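Local coordinates for protein-glutamine gamma-glutamyltransferase (Pseudomonas aeruginosa PAO1, PDB 6G49) that shows protein-glutamine gamma-glutamyltransferase (transglutaminase) activity in vitro through its periplasmic domain, is critical for viability and may serve an essential function linked to the cell wall, at residues Asn184-Ala189 and Val231-Phe236; Lys222-Gly227 and Phe236-Gly241. One frame throughout, in Å; residues are numbered along the deposited sequence. Where two conformers were deposited one is given.

Contact 1: Asn184-Ala189 and Val231-Phe236; sequences NPRARA and VDDFLF
Asp232 reaches from helix 230-238 to the first turn of helix 185-197 and holds two of its backbone N-H groups, one with each carboxylate oxygen. Asp232 OD2 takes the N-H of Arg186 (N to OD2 2.9 Å) on its syn side, 33° out of the carboxylate plane; Asp232 OD1 accepts from Ala187 N at 2.7 Å, and here the donor stands above that plane. A carboxylate at a helix N-terminus would be expected to gain from the helix dipole. The exchange is reciprocal: Asn184, at the N-cap position, spends its amide oxygen on the other helix, OD1 receiving Asp232 N at 3.0 Å in a nearly straight bond (170°).

Salt bridges add to this. Bent at chi3, the Arg186 side chain runs over Asp232 toward Asp233, where Arg186 NH2 makes a salt bridge to Asp233 OD1 at 3.4 Å. Arg186 NE and Asp232 OD2 form a long salt bridge at 3.7 Å, spanned by a water that accepts from NE and donates to OD2. Arg186 NH1 forms a salt bridge with Asp237, and Asp233 OD2 accepts from Gly227 N.

Apolar contact centres on Ala187, a knob among Val231, Asp232, Leu235 and Phe236, its CB 3.8 Å from Val231 CG1. CE2 of Phe236 comes within 3.5 Å of Arg186 CB, while the ring turns its edge to Ala187.

The axes of 185-189 and 231-236 approach to 8.5 Å, their directions 62° apart. Phe252 of helix 243-256 touches Asn184 and Ala187, and helix 201-214 meets Leu235 and Phe236 through Phe212 and Arg211.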
ATOM      1  N   ASN A 184       5.598  18.232  12.141  1.00 24.34           N
ATOM      2  CA  ASN A 184       6.272  18.053  10.843  1.00 23.70           C
ATOM      3  C   ASN A 184       6.283  19.289   9.981  1.00 26.92           C
ATOM      4  O   ASN A 184       5.960  19.263   8.789  1.00 25.75           O
ATOM      5  CB  ASN A 184       5.684  16.833  10.119  1.00 25.63           C
ATOM      6  CG  ASN A 184       5.899  15.563  10.889  1.00 23.75           C
ATOM      7  OD1 ASN A 184       7.070  15.184  11.159  1.00 24.27           O
ATOM      8  ND2 ASN A 184       4.809  14.908  11.296  1.00 23.91           N
ATOM      9  N   PRO A 185       6.728  20.457  10.524  1.00 25.42           N
ATOM     10  CA  PRO A 185       6.765  21.679   9.741  1.00 27.52           C
ATOM     11  C   PRO A 185       7.738  21.608   8.548  1.00 23.90           C
ATOM     12  O   PRO A 185       7.495  22.207   7.515  1.00 30.18           O
ATOM     13  CB  PRO A 185       7.255  22.713  10.784  1.00 29.60           C
ATOM     14  CG  PRO A 185       8.061  21.901  11.785  1.00 28.05           C
ATOM     15  CD  PRO A 185       7.253  20.608  11.900  1.00 27.23           C
ATOM     16  N   ARG A 186       8.836  20.855   8.680  1.00 26.45           N
ATOM     17  CA  ARG A 186       9.795  20.788   7.580  1.00 25.18           C
ATOM     18  C   ARG A 186       9.159  20.092   6.354  1.00 24.94           C
ATOM     19  O   ARG A 186       9.372  20.463   5.222  1.00 25.02           O
ATOM     20  CB  ARG A 186      11.132  20.181   8.024  1.00 28.61           C
ATOM     21  CG  ARG A 186      11.926  21.079   8.981  1.00 34.29           C
ATOM     22  CD  ARG A 186      13.280  20.451   9.350  1.00 35.07           C
ATOM     23  NE  ARG A 186      13.194  19.359  10.319  1.00 35.08           N
ATOM     24  CZ  ARG A 186      14.140  18.445  10.569  1.00 36.03           C
ATOM     25  NH1 ARG A 186      15.278  18.438   9.875  1.00 35.15           N
ATOM     26  NH2 ARG A 186      13.930  17.551  11.519  1.00 38.32           N
ATOM     27  N   ALA A 187       8.424  19.006   6.604  1.00 24.68           N
ATOM     28  CA  ALA A 187       7.799  18.283   5.532  1.00 23.67           C
ATOM     29  C   ALA A 187       6.707  19.121   4.859  1.00 23.85           C
ATOM     30  O   ALA A 187       6.554  19.054   3.617  1.00 23.86           O
ATOM     31  CB  ALA A 187       7.260  16.968   6.062  1.00 24.21           C
ATOM     32  N   ARG A 188       5.977  19.921   5.662  1.00 24.25           N
ATOM     33  CA  ARG A 188       4.990  20.828   5.125  0.50 24.42           C
ATOM     34  C   ARG A 188       5.669  21.882   4.248  1.00 25.87           C
ATOM     35  O   ARG A 188       5.182  22.214   3.167  1.00 26.87           O
ATOM     36  CB  ARG A 188       4.171  21.468   6.248  0.50 23.86           C
ATOM     37  CG  ARG A 188       3.094  20.575   6.843  0.50 24.79           C
ATOM     38  CD  ARG A 188       2.493  21.267   8.050  0.50 27.19           C
ATOM     39  NE  ARG A 188       2.301  20.350   9.156  0.50 25.23           N
ATOM     40  CZ  ARG A 188       1.180  19.669   9.383  0.50 27.65           C
ATOM     41  NH1 ARG A 188       0.058  19.982   8.744  0.50 30.19           N
ATOM     42  NH2 ARG A 188       1.186  18.665  10.242  0.50 19.36           N
ATOM     43  N   ALA A 189       6.836  22.384   4.688  1.00 26.18           N
ATOM     44  CA  ALA A 189       7.597  23.367   3.849  1.00 29.62           C
ATOM     45  C   ALA A 189       8.034  22.754   2.509  1.00 27.62           C
ATOM     46  O   ALA A 189       7.944  23.361   1.451  1.00 29.74           O
ATOM     47  CB  ALA A 189       8.802  23.887   4.630  1.00 31.64           C
ATOM     48  N   VAL A 231       7.939  12.421  10.534  1.00 23.57           N
ATOM     49  CA  VAL A 231       8.105  12.522   9.110  1.00 21.06           C
ATOM     50  C   VAL A 231       9.336  13.393   8.819  1.00 24.91           C
ATOM     51  O   VAL A 231      10.162  13.068   7.967  1.00 22.06           O
ATOM     52  CB  VAL A 231       6.837  13.065   8.422  1.00 22.61           C
ATOM     53  CG1 VAL A 231       7.025  13.317   6.942  1.00 22.46           C
ATOM     54  CG2 VAL A 231       5.677  12.120   8.673  1.00 24.08           C
ATOM     55  N   ASP A 232       9.443  14.555   9.468  1.00 23.81           N
ATOM     56  CA  ASP A 232      10.637  15.434   9.278  1.00 25.28           C
ATOM     57  C   ASP A 232      11.922  14.646   9.600  1.00 24.61           C
ATOM     58  O   ASP A 232      12.886  14.762   8.838  1.00 24.87           O
ATOM     59  CB  ASP A 232      10.552  16.640  10.222  1.00 24.87           C
ATOM     60  CG  ASP A 232       9.561  17.709   9.826  1.00 30.83           C
ATOM     61  OD1 ASP A 232       8.819  17.473   8.845  1.00 26.97           O
ATOM     62  OD2 ASP A 232       9.516  18.799  10.551  1.00 28.90           O
ATOM     63  N   ASP A 233      11.931  13.983  10.745  1.00 27.38           N
ATOM     64  CA  ASP A 233      13.146  13.277  11.246  1.00 27.97           C
ATOM     65  C   ASP A 233      13.603  12.239  10.205  1.00 28.47           C
ATOM     66  O   ASP A 233      14.798  12.115   9.855  1.00 28.72           O
ATOM     67  CB  ASP A 233      12.932  12.681  12.633  1.00 28.10           C
ATOM     68  CG  ASP A 233      12.742  13.734  13.729  1.00 29.44           C
ATOM     69  OD1 ASP A 233      12.986  14.920  13.455  1.00 31.40           O
ATOM     70  OD2 ASP A 233      12.239  13.345  14.784  1.00 31.37           O
ATOM     71  N   PHE A 234      12.647  11.476   9.673  1.00 24.76           N
ATOM     72  CA  PHE A 234      12.937  10.501   8.642  1.00 23.32           C
ATOM     73  C   PHE A 234      13.402  11.169   7.358  1.00 25.66           C
ATOM     74  O   PHE A 234      14.416  10.781   6.792  1.00 24.27           O
ATOM     75  CB  PHE A 234      11.738   9.572   8.410  1.00 23.57           C
ATOM     76  CG  PHE A 234      11.865   8.776   7.142  1.00 21.50           C
ATOM     77  CD1 PHE A 234      12.763   7.701   7.052  1.00 21.07           C
ATOM     78  CD2 PHE A 234      11.057   9.035   6.050  1.00 21.09           C
ATOM     79  CE1 PHE A 234      12.879   6.980   5.872  1.00 21.94           C
ATOM     80  CE2 PHE A 234      11.161   8.312   4.870  1.00 20.23           C
ATOM     81  CZ  PHE A 234      12.057   7.249   4.786  1.00 19.96           C
ATOM     82  N   LEU A 235      12.681  12.161   6.820  1.00 21.93           N
ATOM     83  CA  LEU A 235      13.036  12.697   5.491  1.00 22.62           C
ATOM     84  C   LEU A 235      14.367  13.486   5.485  1.00 24.78           C
ATOM     85  O   LEU A 235      14.958  13.579   4.450  1.00 25.18           O
ATOM     86  CB  LEU A 235      11.939  13.645   4.999  1.00 22.92           C
ATOM     87  CG  LEU A 235      10.668  12.963   4.538  1.00 25.73           C
ATOM     88  CD1 LEU A 235       9.595  14.006   4.201  1.00 25.95           C
ATOM     89  CD2 LEU A 235      10.963  12.069   3.337  1.00 26.13           C
ATOM     90  N   PHE A 236      14.660  14.163   6.592  1.00 26.94           N
ATOM     91  CA  PHE A 236      15.726  15.223   6.573  1.00 28.54           C
ATOM     92  C   PHE A 236      16.884  14.887   7.526  1.00 29.81           C
ATOM     93  O   PHE A 236      17.923  15.522   7.417  1.00 32.42           O
ATOM     94  CB  PHE A 236      15.140  16.595   6.901  1.00 26.71           C
ATOM     95  CG  PHE A 236      13.961  16.950   6.044  1.00 26.67           C
ATOM     96  CD1 PHE A 236      14.107  17.114   4.682  1.00 27.35           C
ATOM     97  CD2 PHE A 236      12.717  17.143   6.617  1.00 26.98           C
ATOM     98  CE1 PHE A 236      13.016  17.430   3.890  1.00 32.92           C
ATOM     99  CE2 PHE A 236      11.625  17.450   5.821  1.00 28.52           C
ATOM    100  CZ  PHE A 236      11.773  17.570   4.463  1.00 26.41           C
TER
HETATM  101  O   HOH W   1       5.287  12.123  12.554  1.00 28.76           O
HETATM  102  O   HOH W   2      11.204  19.129  12.479  1.00 34.58           O

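Contact 2: Lys222-Gly227 and Phe236-Gly241; sequences KPPATG and FDTRSG
Pro224 lays the CD-CG side of its ring against Ser240, CD standing 3.2 Å from OG and 3.6 Å from CB. The serine OG is anti to its own backbone N (chi1 178°), which brings the hydroxyl to CD. The same proline touches Thr238 more loosely, Pro224 CG to Thr238 CB 4.0 Å. One residue earlier, Pro223 brings CB to 3.6 Å from the CA of Gly241, where the two backbones run nearest each other.

The contact lies at the turn from helix 230-238 into strand 240-241, which pairs in parallel with strand 218-219, so that strand, loop, helix and strand make a short beta-alpha-beta unit; residues 222-227 belong to its connecting loop. Arg239, the first residue after the helix, has positive phi; its backbone and that of Gly241 hydrogen-bond to Ala218.

Polar groups meet through one water. It donates to Pro224 O and to Ser240 O, the latter at 2.6 Å, and accepts from Thr238 OG1 at 2.8 Å, tying the loop to both the helix end and the strand. Thr238 OG1 sits between its backbone N and carbonyl carbon (chi1 72°), from where it also receives a weak bond from Ser240 N.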
ATOM      1  N   LYS A 222      15.761  -2.373  10.788  1.00 26.41           N
ATOM      2  CA  LYS A 222      16.080  -1.824  12.075  1.00 33.38           C
ATOM      3  C   LYS A 222      16.286  -0.342  11.927  1.00 32.12           C
ATOM      4  O   LYS A 222      17.358   0.188  12.140  1.00 31.57           O
ATOM      5  CB  LYS A 222      17.280  -2.564  12.688  1.00 45.78           C
ATOM      6  CG  LYS A 222      16.944  -3.964  13.197  1.00 61.64           C
ATOM      7  CD  LYS A 222      17.733  -4.408  14.424  1.00 86.64           C
ATOM      8  CE  LYS A 222      16.905  -5.189  15.429  1.00 99.08           C
ATOM      9  NZ  LYS A 222      16.105  -6.263  14.789  1.00102.30           N
ATOM     10  N   PRO A 223      15.217   0.398  11.563  1.00 32.46           N
ATOM     11  CA  PRO A 223      15.311   1.831  11.435  1.00 38.18           C
ATOM     12  C   PRO A 223      15.560   2.532  12.761  1.00 38.17           C
ATOM     13  O   PRO A 223      15.060   2.132  13.805  1.00 36.32           O
ATOM     14  CB  PRO A 223      13.942   2.282  10.932  1.00 39.07           C
ATOM     15  CG  PRO A 223      13.017   1.117  11.187  1.00 39.59           C
ATOM     16  CD  PRO A 223      13.857  -0.130  11.366  1.00 36.75           C
ATOM     17  N   PRO A 224      16.302   3.637  12.715  1.00 37.30           N
ATOM     18  CA  PRO A 224      16.512   4.466  13.892  1.00 40.00           C
ATOM     19  C   PRO A 224      15.197   5.102  14.367  1.00 40.04           C
ATOM     20  O   PRO A 224      14.274   5.374  13.587  1.00 32.68           O
ATOM     21  CB  PRO A 224      17.501   5.555  13.466  1.00 44.28           C
ATOM     22  CG  PRO A 224      17.777   5.328  11.989  1.00 39.71           C
ATOM     23  CD  PRO A 224      17.000   4.127  11.526  1.00 41.33           C
ATOM     24  N   ALA A 225      15.105   5.267  15.684  1.00 41.85           N
ATOM     25  CA  ALA A 225      13.987   5.932  16.324  1.00 41.26           C
ATOM     26  C   ALA A 225      13.922   7.397  15.870  1.00 39.35           C
ATOM     27  O   ALA A 225      14.933   8.078  15.520  1.00 40.83           O
ATOM     28  CB  ALA A 225      14.132   5.802  17.825  1.00 50.50           C
ATOM     29  N   THR A 226      12.689   7.890  15.766  1.00 36.94           N
ATOM     30  CA  THR A 226      12.451   9.305  15.472  1.00 34.75           C
ATOM     31  C   THR A 226      11.702   9.916  16.659  1.00 42.98           C
ATOM     32  O   THR A 226      11.129   9.187  17.441  1.00 40.56           O
ATOM     33  CB  THR A 226      11.628   9.478  14.185  1.00 39.46           C
ATOM     34  OG1 THR A 226      10.415   8.743  14.323  1.00 41.12           O
ATOM     35  CG2 THR A 226      12.316   8.957  12.946  1.00 39.76           C
ATOM     36  N   GLY A 227      11.697  11.250  16.720  1.00 43.26           N
ATOM     37  CA  GLY A 227      10.989  12.016  17.716  1.00 45.90           C
ATOM     38  C   GLY A 227       9.580  12.322  17.251  1.00 42.93           C
ATOM     39  O   GLY A 227       9.048  11.666  16.354  1.00 41.85           O
ATOM     40  N   PHE A 236      14.660  14.163   6.592  1.00 26.94           N
ATOM     41  CA  PHE A 236      15.726  15.223   6.573  1.00 28.54           C
ATOM     42  C   PHE A 236      16.884  14.887   7.526  1.00 29.81           C
ATOM     43  O   PHE A 236      17.923  15.522   7.417  1.00 32.42           O
ATOM     44  CB  PHE A 236      15.140  16.595   6.901  1.00 26.71           C
ATOM     45  CG  PHE A 236      13.961  16.950   6.044  1.00 26.67           C
ATOM     46  CD1 PHE A 236      14.107  17.114   4.682  1.00 27.35           C
ATOM     47  CD2 PHE A 236      12.717  17.143   6.617  1.00 26.98           C
ATOM     48  CE1 PHE A 236      13.016  17.430   3.890  1.00 32.92           C
ATOM     49  CE2 PHE A 236      11.625  17.450   5.821  1.00 28.52           C
ATOM     50  CZ  PHE A 236      11.773  17.570   4.463  1.00 26.41           C
ATOM     51  N   ASP A 237      16.693  13.978   8.480  1.00 26.74           N
ATOM     52  CA  ASP A 237      17.719  13.654   9.514  1.00 29.36           C
ATOM     53  C   ASP A 237      18.240  12.230   9.326  1.00 30.19           C
ATOM     54  O   ASP A 237      19.380  12.036   8.881  1.00 33.50           O
ATOM     55  CB  ASP A 237      17.225  13.958  10.928  1.00 29.99           C
ATOM     56  CG  ASP A 237      16.770  15.396  11.141  1.00 31.99           C
ATOM     57  OD1 ASP A 237      17.089  16.256  10.278  1.00 38.37           O
ATOM     58  OD2 ASP A 237      16.059  15.645  12.170  1.00 38.00           O
ATOM     59  N   THR A 238      17.423  11.208   9.598  1.00 25.32           N
ATOM     60  CA  THR A 238      17.886   9.827   9.608  1.00 26.84           C
ATOM     61  C   THR A 238      17.995   9.292   8.172  1.00 30.09           C
ATOM     62  O   THR A 238      18.856   8.444   7.886  1.00 26.52           O
ATOM     63  CB  THR A 238      17.036   8.922  10.502  1.00 29.39           C
ATOM     64  OG1 THR A 238      15.757   8.728   9.859  1.00 26.94           O
ATOM     65  CG2 THR A 238      16.876   9.446  11.907  1.00 31.17           C
ATOM     66  N   ARG A 239      17.032   9.644   7.291  1.00 25.23           N
ATOM     67  CA  ARG A 239      16.891   9.033   5.968  1.00 21.20           C
ATOM     68  C   ARG A 239      17.030   7.528   6.021  1.00 21.82           C
ATOM     69  O   ARG A 239      17.593   6.904   5.115  1.00 25.11           O
ATOM     70  CB  ARG A 239      17.836   9.663   4.954  1.00 26.91           C
ATOM     71  CG  ARG A 239      17.570  11.123   4.706  1.00 26.40           C
ATOM     72  CD  ARG A 239      18.390  11.630   3.544  1.00 29.94           C
ATOM     73  NE  ARG A 239      18.049  12.951   3.060  1.00 31.43           N
ATOM     74  CZ  ARG A 239      18.402  14.078   3.665  1.00 38.38           C
ATOM     75  NH1 ARG A 239      19.037  14.017   4.816  1.00 39.88           N
ATOM     76  NH2 ARG A 239      18.048  15.251   3.159  1.00 34.98           N
ATOM     77  N   SER A 240      16.421   6.913   7.026  1.00 20.95           N
ATOM     78  CA  SER A 240      16.528   5.485   7.213  1.00 22.92           C
ATOM     79  C   SER A 240      15.214   4.929   7.735  1.00 21.59           C
ATOM     80  O   SER A 240      14.689   5.435   8.752  1.00 22.85           O
ATOM     81  CB  SER A 240      17.659   5.147   8.187  1.00 24.33           C
ATOM     82  OG  SER A 240      17.724   3.746   8.403  1.00 24.74           O
ATOM     83  N   GLY A 241      14.721   3.892   7.103  1.00 22.26           N
ATOM     84  CA  GLY A 241      13.433   3.318   7.517  1.00 23.44           C
ATOM     85  C   GLY A 241      13.086   2.055   6.769  1.00 21.82           C
ATOM     86  O   GLY A 241      13.825   1.569   5.889  1.00 22.18           O
TER
HETATM   87  O   HOH W   3      14.198   6.731  10.961  1.00 32.16           O

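Helix 230-238 carries both contacts: contact 1 joins it to the start of helix 185-197, contact 2 ties its exit to the loop before it, and their centres are 12 Å apart. A salt bridge joins them, Arg186 NH1 to Asp237 OD1 at 2.9 Å, while the methyl of Thr226 CG2 packs on Asp233 CB at 3.8 Å. Contact 2 is the one nearer the probable active site: Gly241 lies about 8 Å from the side chain of Cys243, the nucleophile by similarity, and about 11 Å from that of His287. Contact 1 lies away from these residues, although a phosphate ion, probably from the crystallisation liquor, sits beside Asp233.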